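Local coordinates for putative rRNA methyltransferase (Sorangium cellulosum, PDB 4RWZ), which methylates 16S ribosomal RNA of the 30S subunit, conferring aminoglycoside resistance, probably at N1 of an adenine with S-adenosylmethionine as methyl donor, at residues V27-G32 with E92-L97; H99-N104 with R127-G132; A108-A113 with A119-A124; S112-P117 with A137-S142. All blocks are in the same frame, centred on the assembly; numbering follows the deposited sequence.

How the contacts relate
Contacts 1, 2 and 4 all lie on the seven-stranded sheet of the methyltransferase domain. Contacts 1 and 2, with centres about 7 Å apart, meet directly: the R130 NH2 to L97 O distance is 2.7 Å, and D30 OD1 lies 2.7 Å from T102 OG1 across neighbouring strands. Contacts 3 and 4, centres about 8 Å apart, share S112 and A113 of helix 108-115. Contact 2 joins contact 4 through L103 O and L138 N, 2.9 Å apart. V31-G32 and N104 end strands 26-31 and 98-104 at the edge where related methyltransferases bind cofactor and place the target base, so the site is probably there; contact 1's touching side chains lie further back along strand 26-31.

Contact 1 (V27-G32 with E92-L97); sequences VLIDVG and EELAGL
V27 is pressed against the backbone of L97. Its CB comes within 3.5 Å of L97 O, and the two methyls flank the same oxygen, CG2 at 3.8 Å and CG1 at 4.0 Å. This is the tight part of the contact. A beta-branched valine suits it, since its bulk sits close to the strand and fills the space beside the carbonyl without a long reach. Two residues along the strand the fit is slacker: I29 meets L94 at a single approach, CD1 to CB at 4.2 Å. The isoleucine gets that far because its chain is stretched, CD1 lying opposite CA about the CB-CG1 bond (chi2 178°).

These four residues are buried, whereas E92 at the start of the loop is exposed and A95 and G96 are partly so. Between L94 and L97 runs a type II turn, closed by L97 N to L94 O at 3.2 Å. G96 holds its third position with a positive phi of 67°, a conformation that glycine adopts readily. A95 points away, while L94 and L97 supply the apolar lining that covers the face of the sheet at strand 26-31 in this Rossmann-like methyltransferase fold. Helix 14-21 packs on V27 and L97 as well.

The contact across the segments is apolar and carries little directionality of its own. L97 O, set against the carbons of V27, takes its hydrogen bond from R130 NH2, so its polarity is met inside a greasy surrounding.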
loop_
_atom_site.group_PDB
_atom_site.type_symbol
_atom_site.label_atom_id
_atom_site.label_comp_id
_atom_site.label_asym_id
_atom_site.label_seq_id
_atom_site.Cartn_x
_atom_site.Cartn_y
_atom_site.Cartn_z
ATOM N N VAL A 27 6.481 -7.765 -7.355
ATOM C CA VAL A 27 6.015 -7.582 -5.990
ATOM C C VAL A 27 4.943 -6.519 -5.949
ATOM O O VAL A 27 5.071 -5.445 -6.560
ATOM C CB VAL A 27 7.172 -7.123 -5.064
ATOM C CG1 VAL A 27 6.661 -6.880 -3.619
ATOM C CG2 VAL A 27 8.316 -8.139 -5.097
ATOM N N LEU A 28 3.856 -6.830 -5.247
ATOM C CA LEU A 28 2.778 -5.888 -5.011
ATOM C C LEU A 28 2.705 -5.664 -3.513
ATOM O O LEU A 28 2.829 -6.623 -2.743
ATOM C CB LEU A 28 1.456 -6.509 -5.509
ATOM C CG LEU A 28 0.145 -5.961 -5.001
ATOM C CD1 LEU A 28 -0.133 -4.548 -5.530
ATOM C CD2 LEU A 28 -1.015 -6.922 -5.448
ATOM N N ILE A 29 2.599 -4.397 -3.094
ATOM C CA ILE A 29 2.363 -4.115 -1.671
ATOM C C ILE A 29 1.104 -3.312 -1.568
ATOM O O ILE A 29 0.941 -2.285 -2.242
ATOM C CB ILE A 29 3.546 -3.369 -1.036
ATOM C CG1 ILE A 29 4.820 -4.247 -1.210
ATOM C CG2 ILE A 29 3.208 -3.004 0.463
ATOM C CD1 ILE A 29 6.127 -3.548 -0.636
ATOM N N ASP A 30 0.191 -3.754 -0.707
ATOM C CA ASP A 30 -1.086 -3.062 -0.537
ATOM C C ASP A 30 -1.093 -2.455 0.857
ATOM O O ASP A 30 -1.119 -3.189 1.816
ATOM C CB ASP A 30 -2.233 -4.097 -0.661
ATOM C CG ASP A 30 -3.641 -3.461 -0.530
ATOM O OD1 ASP A 30 -3.852 -2.355 -1.106
ATOM O OD2 ASP A 30 -4.597 -4.081 0.100
ATOM N N VAL A 31 -1.076 -1.122 0.973
ATOM C CA VAL A 31 -0.950 -0.481 2.301
ATOM C C VAL A 31 -2.328 -0.157 2.822
ATOM O O VAL A 31 -3.167 0.378 2.068
ATOM C CB VAL A 31 -0.092 0.804 2.142
ATOM C CG1 VAL A 31 -0.098 1.629 3.410
ATOM C CG2 VAL A 31 1.281 0.376 1.811
ATOM N N GLY A 32 -2.595 -0.546 4.076
ATOM C CA GLY A 32 -3.905 -0.379 4.685
ATOM C C GLY A 32 -4.843 -1.429 4.139
ATOM O O GLY A 32 -5.976 -1.147 3.724
ATOM N N GLU A 92 11.596 -1.548 7.384
ATOM C CA GLU A 92 12.690 -1.315 6.438
ATOM C C GLU A 92 12.902 -2.492 5.503
ATOM O O GLU A 92 13.399 -2.302 4.385
ATOM C CB GLU A 92 13.996 -0.975 7.197
ATOM C CG GLU A 92 14.431 -2.113 8.077
ATOM C CD GLU A 92 15.654 -1.792 8.917
ATOM O OE1 GLU A 92 16.085 -0.609 8.937
ATOM O OE2 GLU A 92 16.179 -2.737 9.563
ATOM N N GLU A 93 12.502 -3.695 5.930
ATOM C CA GLU A 93 12.628 -4.879 5.085
ATOM C C GLU A 93 11.850 -4.740 3.759
ATOM O O GLU A 93 12.122 -5.458 2.797
ATOM C CB GLU A 93 12.105 -6.118 5.820
ATOM C CG GLU A 93 12.954 -6.531 7.029
ATOM C CD GLU A 93 12.564 -5.824 8.294
ATOM O OE1 GLU A 93 11.854 -4.797 8.238
ATOM O OE2 GLU A 93 12.973 -6.290 9.380
ATOM N N LEU A 94 10.861 -3.852 3.726
ATOM C CA LEU A 94 10.060 -3.701 2.486
ATOM C C LEU A 94 10.629 -2.617 1.593
ATOM O O LEU A 94 10.159 -2.411 0.472
ATOM C CB LEU A 94 8.606 -3.365 2.804
ATOM C CG LEU A 94 7.851 -4.384 3.635
ATOM C CD1 LEU A 94 6.442 -3.849 3.876
ATOM C CD2 LEU A 94 7.813 -5.720 2.893
ATOM N N ALA A 95 11.669 -1.941 2.042
ATOM C CA ALA A 95 12.198 -0.831 1.235
ATOM C C ALA A 95 12.609 -1.200 -0.158
ATOM O O ALA A 95 13.295 -2.198 -0.352
ATOM C CB ALA A 95 13.385 -0.136 1.975
ATOM N N GLY A 96 12.176 -0.387 -1.137
ATOM C CA GLY A 96 12.577 -0.555 -2.514
ATOM C C GLY A 96 12.063 -1.811 -3.192
ATOM O O GLY A 96 12.540 -2.128 -4.263
ATOM N N LEU A 97 11.079 -2.508 -2.625
ATOM C CA LEU A 97 10.650 -3.765 -3.239
ATOM C C LEU A 97 9.520 -3.693 -4.261
ATOM O O LEU A 97 9.474 -4.542 -5.167
ATOM C CB LEU A 97 10.196 -4.783 -2.177
ATOM C CG LEU A 97 11.215 -5.352 -1.201
ATOM C CD1 LEU A 97 10.463 -6.407 -0.355
ATOM C CD2 LEU A 97 12.413 -5.954 -1.914
#

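Contact 2 (H99-N104 with R127-G132); sequences HTLTLN and RLVRPG
The guanidinium of R130 lies flat on the ring of H99, the planes 13° apart and the centres separated by 3.8 Å. The closest atoms are R130 CZ and H99 CE1, at 3.2 Å, with CE1 over the middle of the guanidinium. R130 NE stands above the same ring face, nearer the rim, and R130 CD adds a CH-pi contact 3.7 Å from the ring centroid. A bend at chi3 (60°) lays the end of the arginine chain over the imidazole.

Deeper in, L101 sends CD2 to V129 CG2 at 3.6 Å, the two side chains crossing at about a right angle, and its CD1 meets L128 CD1 at 4.3 Å. Branched aliphatics suit this buried place, with L135 and V31 also touching L101.

Outside this first shell, V27 N bonds to H99 ND1 and fixes the turn of the ring, while L97 O accepts from R130 NH2 and holds the guanidinium in line. Helices 108-115 and 119-127 form the crossover from strand 98-104 to the parallel strand 133-139 of the Rossmann-like sheet, with V129-R130 at its return.

Because ND1 is engaged by a backbone N-H, the imidazole is probably neutral, with its proton on NE2; a cation stacked on a neutral ring would be favourable.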
loop_
_atom_site.group_PDB
_atom_site.type_symbol
_atom_site.label_atom_id
_atom_site.label_comp_id
_atom_site.label_asym_id
_atom_site.label_seq_id
_atom_site.Cartn_x
_atom_site.Cartn_y
_atom_site.Cartn_z
ATOM N N HIS A 99 6.940 -3.351 -7.210
ATOM C CA HIS A 99 6.664 -2.915 -8.589
ATOM C C HIS A 99 5.359 -2.146 -8.613
ATOM O O HIS A 99 5.195 -1.238 -9.420
ATOM C CB HIS A 99 6.503 -4.118 -9.530
ATOM C CG HIS A 99 7.764 -4.869 -9.744
ATOM N ND1 HIS A 99 8.234 -5.811 -8.855
ATOM C CD2 HIS A 99 8.670 -4.811 -10.755
ATOM C CE1 HIS A 99 9.371 -6.308 -9.312
ATOM N NE2 HIS A 99 9.660 -5.710 -10.452
ATOM N N THR A 100 4.440 -2.507 -7.702
ATOM C CA THR A 100 3.134 -1.840 -7.577
ATOM C C THR A 100 2.790 -1.647 -6.112
ATOM O O THR A 100 2.844 -2.625 -5.341
ATOM C CB THR A 100 2.015 -2.705 -8.217
ATOM O OG1 THR A 100 2.423 -3.089 -9.545
ATOM C CG2 THR A 100 0.693 -1.924 -8.260
ATOM N N LEU A 101 2.418 -0.419 -5.723
ATOM C CA LEU A 101 1.992 -0.150 -4.344
ATOM C C LEU A 101 0.571 0.363 -4.442
ATOM O O LEU A 101 0.337 1.386 -5.077
ATOM C CB LEU A 101 2.858 0.953 -3.748
ATOM C CG LEU A 101 2.479 1.499 -2.363
ATOM C CD1 LEU A 101 2.668 0.433 -1.412
ATOM C CD2 LEU A 101 3.470 2.697 -2.100
ATOM N N THR A 102 -0.376 -0.322 -3.812
ATOM C CA THR A 102 -1.777 0.073 -3.910
ATOM C C THR A 102 -2.310 0.672 -2.595
ATOM O O THR A 102 -1.917 0.257 -1.484
ATOM C CB THR A 102 -2.684 -1.111 -4.340
ATOM O OG1 THR A 102 -2.502 -2.202 -3.408
ATOM C CG2 THR A 102 -2.326 -1.562 -5.795
ATOM N N LEU A 103 -3.144 1.715 -2.725
ATOM C CA LEU A 103 -3.896 2.256 -1.557
ATOM C C LEU A 103 -5.336 2.272 -2.001
ATOM O O LEU A 103 -5.739 3.131 -2.791
ATOM C CB LEU A 103 -3.463 3.677 -1.218
ATOM C CG LEU A 103 -2.050 3.671 -0.598
ATOM C CD1 LEU A 103 -1.158 3.999 -1.676
ATOM C CD2 LEU A 103 -1.827 4.585 0.571
ATOM N N ASN A 104 -6.106 1.312 -1.513
ATOM C CA ASN A 104 -7.512 1.145 -1.921
ATOM C C ASN A 104 -8.416 1.712 -0.858
ATOM O O ASN A 104 -8.521 1.131 0.212
ATOM C CB ASN A 104 -7.837 -0.339 -2.052
ATOM C CG ASN A 104 -7.140 -0.964 -3.227
ATOM O OD1 ASN A 104 -7.173 -0.400 -4.302
ATOM N ND2 ASN A 104 -6.482 -2.106 -3.027
ATOM N N ARG A 127 9.452 5.245 -0.361
ATOM C CA ARG A 127 10.494 4.343 0.129
ATOM C C ARG A 127 10.211 2.883 -0.199
ATOM O O ARG A 127 11.167 2.081 -0.391
ATOM C CB ARG A 127 10.661 4.547 1.651
ATOM C CG ARG A 127 11.637 3.667 2.385
ATOM C CD ARG A 127 11.534 4.151 3.868
ATOM N NE ARG A 127 12.319 3.443 4.863
ATOM C CZ ARG A 127 11.797 2.631 5.776
ATOM N NH1 ARG A 127 10.488 2.407 5.802
ATOM N NH2 ARG A 127 12.583 2.042 6.668
ATOM N N LEU A 128 8.928 2.525 -0.328
ATOM C CA LEU A 128 8.585 1.124 -0.572
ATOM C C LEU A 128 8.644 0.685 -2.040
ATOM O O LEU A 128 8.539 -0.507 -2.334
ATOM C CB LEU A 128 7.145 0.781 -0.105
ATOM C CG LEU A 128 6.890 0.854 1.399
ATOM C CD1 LEU A 128 5.517 0.268 1.766
ATOM C CD2 LEU A 128 7.967 0.131 2.096
ATOM N N VAL A 129 8.746 1.652 -2.932
ATOM C CA VAL A 129 8.579 1.399 -4.350
ATOM C C VAL A 129 9.916 1.339 -5.067
ATOM O O VAL A 129 10.779 2.158 -4.823
ATOM C CB VAL A 129 7.727 2.504 -4.979
ATOM C CG1 VAL A 129 7.402 2.164 -6.459
ATOM C CG2 VAL A 129 6.410 2.607 -4.194
ATOM N N ARG A 130 10.076 0.384 -5.968
ATOM C CA ARG A 130 11.341 0.317 -6.719
ATOM C C ARG A 130 11.289 1.369 -7.815
ATOM O O ARG A 130 10.186 1.759 -8.250
ATOM C CB ARG A 130 11.597 -1.105 -7.254
ATOM C CG ARG A 130 10.802 -1.520 -8.427
ATOM C CD ARG A 130 11.206 -2.943 -8.843
ATOM N NE ARG A 130 10.961 -3.882 -7.760
ATOM C CZ ARG A 130 11.703 -4.965 -7.531
ATOM N NH1 ARG A 130 12.756 -5.208 -8.324
ATOM N NH2 ARG A 130 11.404 -5.792 -6.510
ATOM N N PRO A 131 12.463 1.872 -8.251
ATOM C CA PRO A 131 12.508 2.829 -9.377
ATOM C C PRO A 131 11.718 2.300 -10.554
ATOM O O PRO A 131 11.785 1.099 -10.861
ATOM C CB PRO A 131 14.003 2.895 -9.744
ATOM C CG PRO A 131 14.714 2.549 -8.472
ATOM C CD PRO A 131 13.809 1.545 -7.751
ATOM N N GLY A 132 10.865 3.142 -11.123
ATOM C CA GLY A 132 10.018 2.710 -12.221
ATOM C C GLY A 132 8.733 2.010 -11.797
ATOM O O GLY A 132 7.882 1.719 -12.617
#

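Contact 3 (A108-A113 with A119-A124); sequences ASLLSA and APVLEA
V121 faces A113 where two short helices meet at right angles: the axes of 108-113 and 119-124 make an angle of 90° and approach to 9.9 Å. Leaving the backbone of V121, CB already lies 3.6 Å from A113 CB. Beyond it the side chain forks. CG2 stays on the alanine, 3.6 Å from A113 CB, whereas CG1, opposite the backbone N (chi1 -180°), bridges two residues, lying against A113 CB and L110 CD1 together, the latter at 3.6 Å. The valine is therefore lodged against residues spaced three apart on one side of helix 108-115. Alanine's single methyl suits 113, letting V121 CB and both its methyls come close to it, and leucine is apt at 110, where CG opposite the backbone N carries CD1 across to a neighbour that its CB does not face.

Both helices belong to the connection between the parallel strands 98-104 and 133-139, so the crossover of this Rossmann-like domain is made of two helices set at an angle, and V121 packs near the bend between them. P120 occupies the first turn of its helix, where the lack of an N-H costs no helical bond. Next to the valine, L122 comes near A113 O with CD2, more loosely, at 4.1 Å. On the other helix S112 folds its hydroxyl back on its own backbone: OG donates to A108 O at 2.8 Å, tilted 30° from the carbonyl plane, while S112 N reaches the same oxygen from the opposite face.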
loop_
_atom_site.group_PDB
_atom_site.type_symbol
_atom_site.label_atom_id
_atom_site.label_comp_id
_atom_site.label_asym_id
_atom_site.label_seq_id
_atom_site.Cartn_x
_atom_site.Cartn_y
_atom_site.Cartn_z
ATOM N N ALA A 108 -9.680 8.762 6.008
ATOM C CA ALA A 108 -9.541 10.208 5.726
ATOM C C ALA A 108 -8.147 10.776 5.948
ATOM O O ALA A 108 -7.692 11.677 5.230
ATOM C CB ALA A 108 -10.545 10.982 6.540
ATOM N N SER A 109 -7.483 10.290 6.987
ATOM C CA SER A 109 -6.163 10.845 7.317
ATOM C C SER A 109 -5.144 10.603 6.208
ATOM O O SER A 109 -4.388 11.496 5.848
ATOM C CB SER A 109 -5.659 10.247 8.610
ATOM O OG SER A 109 -6.212 11.000 9.669
ATOM N N LEU A 110 -5.154 9.382 5.671
ATOM C CA LEU A 110 -4.237 9.000 4.590
ATOM C C LEU A 110 -4.688 9.547 3.288
ATOM O O LEU A 110 -3.856 9.916 2.456
ATOM C CB LEU A 110 -4.129 7.484 4.488
ATOM C CG LEU A 110 -3.184 6.898 3.409
ATOM C CD1 LEU A 110 -1.813 7.624 3.435
ATOM C CD2 LEU A 110 -3.009 5.417 3.727
ATOM N N LEU A 111 -5.994 9.605 3.079
ATOM C CA LEU A 111 -6.562 10.283 1.927
ATOM C C LEU A 111 -6.067 11.720 1.891
ATOM O O LEU A 111 -5.619 12.218 0.846
ATOM C CB LEU A 111 -8.097 10.283 2.018
ATOM C CG LEU A 111 -8.883 11.112 0.993
ATOM C CD1 LEU A 111 -8.597 10.626 -0.424
ATOM C CD2 LEU A 111 -10.400 11.050 1.290
ATOM N N SER A 112 -6.177 12.396 3.028
ATOM C CA SER A 112 -5.690 13.782 3.060
ATOM C C SER A 112 -4.214 13.905 2.721
ATOM O O SER A 112 -3.787 14.826 2.028
ATOM C CB SER A 112 -5.899 14.410 4.439
ATOM O OG SER A 112 -7.269 14.355 4.730
ATOM N N ALA A 113 -3.424 12.988 3.248
ATOM C CA ALA A 113 -1.991 13.010 3.007
ATOM C C ALA A 113 -1.728 12.871 1.500
ATOM O O ALA A 113 -0.719 13.377 1.007
ATOM C CB ALA A 113 -1.273 11.873 3.823
ATOM N N ALA A 119 4.170 15.739 2.770
ATOM C CA ALA A 119 5.484 15.194 2.354
ATOM C C ALA A 119 5.972 13.961 3.124
ATOM O O ALA A 119 6.479 13.036 2.534
ATOM C CB ALA A 119 6.636 16.336 2.317
ATOM N N PRO A 120 5.888 13.966 4.475
ATOM C CA PRO A 120 6.390 12.777 5.162
ATOM C C PRO A 120 5.642 11.520 4.757
ATOM O O PRO A 120 6.287 10.495 4.760
ATOM C CB PRO A 120 6.083 13.073 6.662
ATOM C CG PRO A 120 6.085 14.520 6.747
ATOM C CD PRO A 120 5.528 15.041 5.419
ATOM N N VAL A 121 4.354 11.593 4.413
ATOM C CA VAL A 121 3.628 10.387 4.017
ATOM C C VAL A 121 4.041 9.986 2.610
ATOM O O VAL A 121 4.258 8.814 2.315
ATOM C CB VAL A 121 2.127 10.604 4.091
ATOM C CG1 VAL A 121 1.347 9.325 3.682
ATOM C CG2 VAL A 121 1.717 10.924 5.554
ATOM N N LEU A 122 4.162 10.977 1.715
ATOM C CA LEU A 122 4.578 10.605 0.347
ATOM C C LEU A 122 5.957 10.002 0.338
ATOM O O LEU A 122 6.237 9.057 -0.374
ATOM C CB LEU A 122 4.582 11.827 -0.568
ATOM C CG LEU A 122 3.241 12.503 -0.724
ATOM C CD1 LEU A 122 3.381 13.655 -1.797
ATOM C CD2 LEU A 122 2.155 11.522 -1.215
ATOM N N GLU A 123 6.857 10.545 1.148
ATOM C CA GLU A 123 8.194 9.990 1.248
ATOM C C GLU A 123 8.174 8.564 1.834
ATOM O O GLU A 123 8.950 7.697 1.419
ATOM C CB GLU A 123 9.097 10.912 2.101
ATOM C CG GLU A 123 9.350 12.268 1.394
ATOM C CD GLU A 123 10.091 13.250 2.236
ATOM O OE1 GLU A 123 10.857 12.770 3.125
ATOM O OE2 GLU A 123 9.966 14.478 1.961
ATOM N N ALA A 124 7.306 8.337 2.827
ATOM C CA ALA A 124 7.265 6.996 3.408
ATOM C C ALA A 124 6.812 5.964 2.351
ATOM O O ALA A 124 7.320 4.821 2.311
ATOM C CB ALA A 124 6.326 6.958 4.634
#

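Contact 4 (S112-P117 with A137-S142); sequences SALVLP and ALLNQS
L114, near the end of the helix that begins at 108, and A137, in strand 137-139, bring their backbones closest, with CA atoms 8.6 Å apart, a separation that side chains must span. L114 and L139 span most of it. The CG of L114 lies opposite the carbonyl carbon (chi1 -63°), and CD1 then reaches both L139 CD2, at 3.9 Å, and A137 CB, at 4.2 Å. V115 and L139 approach tip to tip, CG1 to CD1 at 3.6 Å, so the leucine divides its two methyls between neighbouring helical residues.

Along the strand, side chains alternate: A137 and L139 face the helix and L138 does not. The small alanine leaves room for L114 while the long leucine fills the interval beside V115. This is the helix-on-sheet layering of a class I methyltransferase, whose sheet has the order 3-2-1-4-5-7-6; strand 133-139 is strand 5 of the sheet, between 98-104 (parallel) and 207-213 (antiparallel). One turn earlier in the same helix, L111 also packs on L139.

Side chains satisfy the backbone carbonyls near the helix end, L114 O by Y171 OH and V115 O by W162 NE1. After the strand, N140 makes an Asx turn: its OD1 takes S142 N at 2.9 Å and S142 OG at 2.6 Å from opposite faces of the amide plane, while N140 ND2 bonds to T206 OG1.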
loop_
_atom_site.group_PDB
_atom_site.type_symbol
_atom_site.label_atom_id
_atom_site.label_comp_id
_atom_site.label_asym_id
_atom_site.label_seq_id
_atom_site.Cartn_x
_atom_site.Cartn_y
_atom_site.Cartn_z
ATOM N N SER A 112 -6.177 12.396 3.028
ATOM C CA SER A 112 -5.690 13.782 3.060
ATOM C C SER A 112 -4.214 13.905 2.721
ATOM O O SER A 112 -3.787 14.826 2.028
ATOM C CB SER A 112 -5.899 14.410 4.439
ATOM O OG SER A 112 -7.269 14.355 4.730
ATOM N N ALA A 113 -3.424 12.988 3.248
ATOM C CA ALA A 113 -1.991 13.010 3.007
ATOM C C ALA A 113 -1.728 12.871 1.500
ATOM O O ALA A 113 -0.719 13.377 1.007
ATOM C CB ALA A 113 -1.273 11.873 3.823
ATOM N N LEU A 114 -2.595 12.160 0.750
ATOM C CA LEU A 114 -2.325 11.976 -0.698
ATOM C C LEU A 114 -2.829 13.139 -1.544
ATOM O O LEU A 114 -2.331 13.395 -2.690
ATOM C CB LEU A 114 -2.997 10.657 -1.234
ATOM C CG LEU A 114 -2.443 9.382 -0.568
ATOM C CD1 LEU A 114 -3.429 8.189 -0.899
ATOM C CD2 LEU A 114 -1.082 9.049 -1.117
ATOM N N VAL A 115 -3.816 13.872 -1.017
ATOM C CA VAL A 115 -4.390 14.968 -1.834
ATOM C C VAL A 115 -3.985 16.368 -1.395
ATOM O O VAL A 115 -4.179 17.320 -2.173
ATOM C CB VAL A 115 -5.927 14.890 -1.984
ATOM C CG1 VAL A 115 -6.328 13.513 -2.583
ATOM C CG2 VAL A 115 -6.629 15.111 -0.661
ATOM N N LEU A 116 -3.485 16.532 -0.162
ATOM C CA LEU A 116 -3.056 17.877 0.256
ATOM C C LEU A 116 -1.808 18.353 -0.517
ATOM O O LEU A 116 -1.803 19.476 -1.071
ATOM C CB LEU A 116 -2.896 17.994 1.788
ATOM C CG LEU A 116 -4.275 17.860 2.487
ATOM C CD1 LEU A 116 -4.180 17.882 4.015
ATOM C CD2 LEU A 116 -5.260 18.903 1.957
ATOM N N PRO A 117 -0.733 17.555 -0.564
ATOM C CA PRO A 117 -0.418 16.309 0.131
ATOM C C PRO A 117 0.487 16.598 1.298
ATOM O O PRO A 117 0.842 17.758 1.562
ATOM C CB PRO A 117 0.342 15.508 -0.933
ATOM C CG PRO A 117 1.187 16.602 -1.600
ATOM C CD PRO A 117 0.285 17.860 -1.599
ATOM N N ALA A 137 -3.734 4.697 -6.345
ATOM C CA ALA A 137 -4.614 5.020 -5.223
ATOM C C ALA A 137 -6.055 5.144 -5.737
ATOM O O ALA A 137 -6.317 5.827 -6.757
ATOM C CB ALA A 137 -4.157 6.311 -4.528
ATOM N N LEU A 138 -6.980 4.507 -5.018
ATOM C CA LEU A 138 -8.417 4.649 -5.300
ATOM C C LEU A 138 -8.990 5.473 -4.164
ATOM O O LEU A 138 -9.025 5.005 -3.016
ATOM C CB LEU A 138 -9.138 3.313 -5.319
ATOM C CG LEU A 138 -9.117 2.592 -6.669
ATOM C CD1 LEU A 138 -9.866 3.382 -7.743
ATOM C CD2 LEU A 138 -7.695 2.368 -7.105
ATOM N N LEU A 139 -9.462 6.671 -4.481
ATOM C CA LEU A 139 -9.733 7.683 -3.453
ATOM C C LEU A 139 -11.234 7.960 -3.402
ATOM O O LEU A 139 -11.837 8.260 -4.429
ATOM C CB LEU A 139 -8.978 8.989 -3.752
ATOM C CG LEU A 139 -7.446 8.907 -3.901
ATOM C CD1 LEU A 139 -6.856 10.292 -4.156
ATOM C CD2 LEU A 139 -6.840 8.232 -2.692
ATOM N N ASN A 140 -11.828 7.934 -2.215
ATOM C CA ASN A 140 -13.264 8.104 -2.127
ATOM C C ASN A 140 -13.489 8.750 -0.766
ATOM O O ASN A 140 -12.884 8.331 0.232
ATOM C CB ASN A 140 -13.912 6.722 -2.235
ATOM C CG ASN A 140 -15.417 6.762 -2.146
ATOM O OD1 ASN A 140 -15.971 7.082 -1.106
ATOM N ND2 ASN A 140 -16.084 6.464 -3.260
ATOM N N GLN A 141 -14.317 9.801 -0.744
ATOM C CA GLN A 141 -14.500 10.603 0.452
ATOM C C GLN A 141 -15.559 10.092 1.396
ATOM O O GLN A 141 -15.796 10.699 2.444
ATOM C CB GLN A 141 -14.823 12.050 0.060
ATOM C CG GLN A 141 -13.677 12.706 -0.631
ATOM C CD GLN A 141 -13.870 14.175 -0.767
ATOM O OE1 GLN A 141 -14.730 14.764 -0.111
ATOM N NE2 GLN A 141 -13.074 14.790 -1.632
ATOM N N SER A 142 -16.128 8.949 1.088
ATOM C CA SER A 142 -17.123 8.338 1.982
ATOM C C SER A 142 -16.509 7.346 2.981
ATOM O O SER A 142 -17.237 6.703 3.745
ATOM C CB SER A 142 -18.277 7.710 1.186
ATOM O OG SER A 142 -17.896 6.516 0.492
#